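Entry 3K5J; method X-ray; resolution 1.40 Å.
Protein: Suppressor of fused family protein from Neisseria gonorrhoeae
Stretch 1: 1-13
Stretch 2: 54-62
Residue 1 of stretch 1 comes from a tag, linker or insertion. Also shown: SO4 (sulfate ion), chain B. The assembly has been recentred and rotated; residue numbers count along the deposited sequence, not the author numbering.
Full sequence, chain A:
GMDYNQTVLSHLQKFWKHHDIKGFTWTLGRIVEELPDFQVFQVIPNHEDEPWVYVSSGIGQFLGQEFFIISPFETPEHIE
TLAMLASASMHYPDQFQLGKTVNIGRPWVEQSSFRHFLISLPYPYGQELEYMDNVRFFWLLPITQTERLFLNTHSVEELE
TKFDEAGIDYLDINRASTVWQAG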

# COMPACT_ATOMS: atom_id res chain seq x y z
N GLY A 1 10.47 16.58 -0.33
CA GLY A 1 9.98 17.93 0.03
C GLY A 1 8.75 18.31 -0.77
O GLY A 1 8.12 17.46 -1.40
N MSE A 2 8.38 19.60 -0.70
CA MSE A 2 7.15 20.04 -1.34
C MSE A 2 7.09 19.78 -2.82
O MSE A 2 6.04 19.39 -3.33
CB MSE A 2 6.86 21.51 -1.03
CG MSE A 2 6.66 21.90 0.46
SE MSE A 2 6.00 23.65 0.67
CE MSE A 2 7.51 24.65 -0.03
N ASP A 3 8.17 20.08 -3.53
CA ASP A 3 8.18 19.87 -4.98
C ASP A 3 7.95 18.38 -5.30
O ASP A 3 7.18 18.04 -6.16
CB ASP A 3 9.48 20.33 -5.64
CG ASP A 3 9.59 21.85 -5.81
OD1 ASP A 3 8.54 22.49 -5.98
OD2 ASP A 3 10.74 22.34 -5.76
N TYR A 4 8.64 17.50 -4.58
CA TYR A 4 8.49 16.07 -4.82
C TYR A 4 7.05 15.65 -4.53
O TYR A 4 6.43 14.92 -5.28
CB TYR A 4 9.49 15.25 -3.96
CG TYR A 4 9.23 13.77 -4.13
CD1 TYR A 4 9.72 13.09 -5.22
CD2 TYR A 4 8.46 13.06 -3.22
CE1 TYR A 4 9.43 11.77 -5.43
CE2 TYR A 4 8.18 11.72 -3.43
CZ TYR A 4 8.67 11.07 -4.51
OH TYR A 4 8.41 9.74 -4.73
N ASN A 5 6.49 16.10 -3.41
CA ASN A 5 5.13 15.72 -3.07
C ASN A 5 4.13 16.18 -4.14
O ASN A 5 3.14 15.47 -4.44
CB ASN A 5 4.74 16.31 -1.71
CG ASN A 5 5.52 15.70 -0.55
OD1 ASN A 5 5.98 14.54 -0.65
ND2 ASN A 5 5.69 16.46 0.51
N GLN A 6 4.37 17.36 -4.70
CA GLN A 6 3.51 17.87 -5.75
C GLN A 6 3.65 17.00 -7.02
O GLN A 6 2.65 16.81 -7.74
CB GLN A 6 3.75 19.35 -6.02
CG GLN A 6 2.85 19.93 -7.12
CD GLN A 6 1.40 19.87 -6.79
OE1 GLN A 6 0.98 20.23 -5.69
NE2 GLN A 6 0.59 19.44 -7.75
N THR A 7 4.86 16.50 -7.32
CA THR A 7 4.99 15.54 -8.44
C THR A 7 4.15 14.29 -8.21
O THR A 7 3.47 13.84 -9.12
CB THR A 7 6.44 15.18 -8.81
OG1 THR A 7 7.02 14.26 -7.88
CG2 THR A 7 7.30 16.47 -9.03
N VAL A 8 4.14 13.78 -6.99
CA VAL A 8 3.31 12.62 -6.66
C VAL A 8 1.83 12.97 -6.81
O VAL A 8 1.05 12.23 -7.44
CB VAL A 8 3.64 12.05 -5.27
CG1 VAL A 8 2.64 10.96 -4.83
CG2 VAL A 8 5.09 11.56 -5.19
N LEU A 9 1.41 14.07 -6.22
CA LEU A 9 0.01 14.49 -6.30
C LEU A 9 -0.45 14.64 -7.74
O LEU A 9 -1.52 14.17 -8.11
CB LEU A 9 -0.20 15.80 -5.55
CG LEU A 9 -1.62 16.40 -5.57
CD1 LEU A 9 -2.68 15.41 -5.13
CD2 LEU A 9 -1.63 17.70 -4.76
N SER A 10 0.39 15.26 -8.58
CA SER A 10 0.06 15.44 -10.01
C SER A 10 -0.08 14.12 -10.72
O SER A 10 -0.95 13.94 -11.55
CB SER A 10 1.14 16.27 -10.67
OG SER A 10 1.04 17.61 -10.24
N HIS A 11 0.80 13.17 -10.39
CA HIS A 11 0.76 11.82 -10.94
C HIS A 11 -0.57 11.14 -10.59
O HIS A 11 -1.25 10.57 -11.45
CB HIS A 11 1.96 11.02 -10.43
CG HIS A 11 1.99 9.61 -10.90
ND1 HIS A 11 2.17 9.26 -12.22
CD2 HIS A 11 1.87 8.45 -10.20
CE1 HIS A 11 2.17 7.93 -12.31
NE2 HIS A 11 1.99 7.42 -11.11
N LEU A 12 -0.96 11.24 -9.33
CA LEU A 12 -2.21 10.63 -8.90
C LEU A 12 -3.42 11.32 -9.50
O LEU A 12 -4.38 10.68 -9.90
CB LEU A 12 -2.32 10.62 -7.37
CG LEU A 12 -1.19 9.97 -6.58
CD1 LEU A 12 -1.39 10.14 -5.07
CD2 LEU A 12 -1.02 8.50 -7.00
N GLN A 13 -3.37 12.65 -9.57
CA GLN A 13 -4.48 13.43 -10.10
C GLN A 13 -4.70 13.16 -11.60
O GLN A 13 -5.86 13.14 -12.09
CB GLN A 13 -4.29 14.92 -9.83
CG GLN A 13 -5.50 15.74 -10.08
CD GLN A 13 -6.68 15.40 -9.15
OE1 GLN A 13 -6.74 15.94 -8.04
NE2 GLN A 13 -7.64 14.53 -9.61
N TYR A 54 -5.17 5.12 -0.44
CA TYR A 54 -4.21 5.86 0.37
C TYR A 54 -2.80 5.61 -0.14
O TYR A 54 -2.38 4.45 -0.24
CB TYR A 54 -4.30 5.44 1.83
CG TYR A 54 -5.60 5.80 2.56
CD1 TYR A 54 -6.77 5.09 2.34
CD2 TYR A 54 -5.66 6.93 3.37
CE1 TYR A 54 -7.95 5.45 2.97
CE2 TYR A 54 -6.83 7.29 4.01
CZ TYR A 54 -7.98 6.53 3.81
OH TYR A 54 -9.15 6.92 4.45
N VAL A 55 -2.08 6.70 -0.48
CA VAL A 55 -0.82 6.60 -1.18
C VAL A 55 0.28 7.36 -0.41
O VAL A 55 0.06 8.49 0.01
CB VAL A 55 -0.91 7.20 -2.63
CG1 VAL A 55 0.44 6.96 -3.37
CG2 VAL A 55 -2.15 6.67 -3.40
N SER A 56 1.44 6.74 -0.22
CA SER A 56 2.56 7.43 0.40
C SER A 56 3.21 8.46 -0.52
O SER A 56 3.20 8.27 -1.75
CB SER A 56 3.60 6.43 0.88
OG SER A 56 4.29 5.76 -0.18
N SER A 57 3.87 9.44 0.08
CA SER A 57 4.66 10.39 -0.68
C SER A 57 5.87 10.86 0.11
O SER A 57 5.73 11.60 1.10
CB SER A 57 3.78 11.61 -1.05
OG SER A 57 4.50 12.54 -1.88
N GLY A 58 7.03 10.41 -0.33
CA GLY A 58 8.29 10.84 0.27
C GLY A 58 9.30 9.70 0.34
O GLY A 58 10.51 9.91 0.31
N ILE A 59 8.81 8.47 0.43
CA ILE A 59 9.67 7.28 0.51
C ILE A 59 10.45 7.14 -0.78
O ILE A 59 11.60 6.71 -0.79
CB ILE A 59 8.82 5.98 0.81
CG1 ILE A 59 8.11 6.09 2.18
CG2 ILE A 59 9.69 4.73 0.65
CD1 ILE A 59 7.05 5.08 2.45
N GLY A 60 9.84 7.56 -1.89
CA GLY A 60 10.46 7.34 -3.20
C GLY A 60 11.73 8.13 -3.44
O GLY A 60 12.55 7.72 -4.24
N GLN A 61 11.94 9.20 -2.70
CA GLN A 61 13.18 9.96 -2.84
C GLN A 61 14.40 9.17 -2.37
O GLN A 61 15.52 9.47 -2.80
CB GLN A 61 13.07 11.30 -2.11
CG GLN A 61 12.02 12.23 -2.65
CD GLN A 61 12.22 13.66 -2.16
OE1 GLN A 61 11.95 14.00 -0.99
NE2 GLN A 61 12.76 14.52 -3.08
N PHE A 62 14.21 8.19 -1.49
CA PHE A 62 15.31 7.37 -1.00
C PHE A 62 15.25 5.94 -1.52
O PHE A 62 16.28 5.35 -1.78
CB PHE A 62 15.32 7.39 0.54
CG PHE A 62 15.51 8.78 1.10
CD1 PHE A 62 16.80 9.28 1.31
CD2 PHE A 62 14.41 9.63 1.37
CE1 PHE A 62 16.99 10.56 1.80
CE2 PHE A 62 14.60 10.94 1.84
CZ PHE A 62 15.90 11.39 2.07
S SO4 B . 12.24 18.28 -3.07
O1 SO4 B . 10.80 18.15 -2.87
O2 SO4 B . 12.97 17.31 -2.26
O3 SO4 B . 12.51 18.07 -4.50
O4 SO4 B . 12.69 19.63 -2.71

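Gly 1, left from the expression construct, meets Gln 61 through a shared sulfate, probably from the crystallisation liquor: Gly 1 N donates to SO4 O2 at 3.2 Å, and Gln 61 NE2 donates to the same O2 at 2.9 Å. Tyr 4 N, a free amide in the first turn of the helix, reaches SO4 O1 at 2.8 Å, so the anion sits where unpaired helix donors collect. Met 2 and Asp 3 stay out of the contact.

Tyr 4 is the broadest piece of the interface. Its CA-to-CB bond points toward stretch 2, and with chi1 in t the ring lies against the segment that follows the strand, Gly 58 to Gln 61. Gln 61 CG packs over one face, 3.5 Å from the centroid of the Tyr 4 ring and nearly on its normal, a CH-pi contact that lets the aliphatic part of the glutamine cover the ring while its amide serves the sulfate. Gly 58 N approaches the ring edge, 3.6 Å from Tyr 4 CE2. Gly 60 makes room for the hydroxyl: its CA is 3.5 Å from Tyr 4 OH, and a CB there would clash with that oxygen. Gly 58 answers to a different rule, since its positive phi crowds any CB against the preceding carbonyl.

Asn 5 provides the one direct hydrogen bond between the stretches, Ser 57 OG to Asn 5 OD1 at 2.8 Å, where the backbones come close, 5.9 Å between Asn 5 CA and Ser 57 CA. Both residues are buried, so this pairing satisfies polar atoms away from solvent.

One turn on, the CA-to-CB bond of Val 8 points toward stretch 2 and sets CG2 3.5 Å from Ser 57 OG. Another turn brings Leu 12, whose CD1 lies 3.9 Å from Val 55 CB. The spacing 4, 8, 12 keeps one helical face on stretch 2, with the helix running roughly antiparallel to the strand (150°).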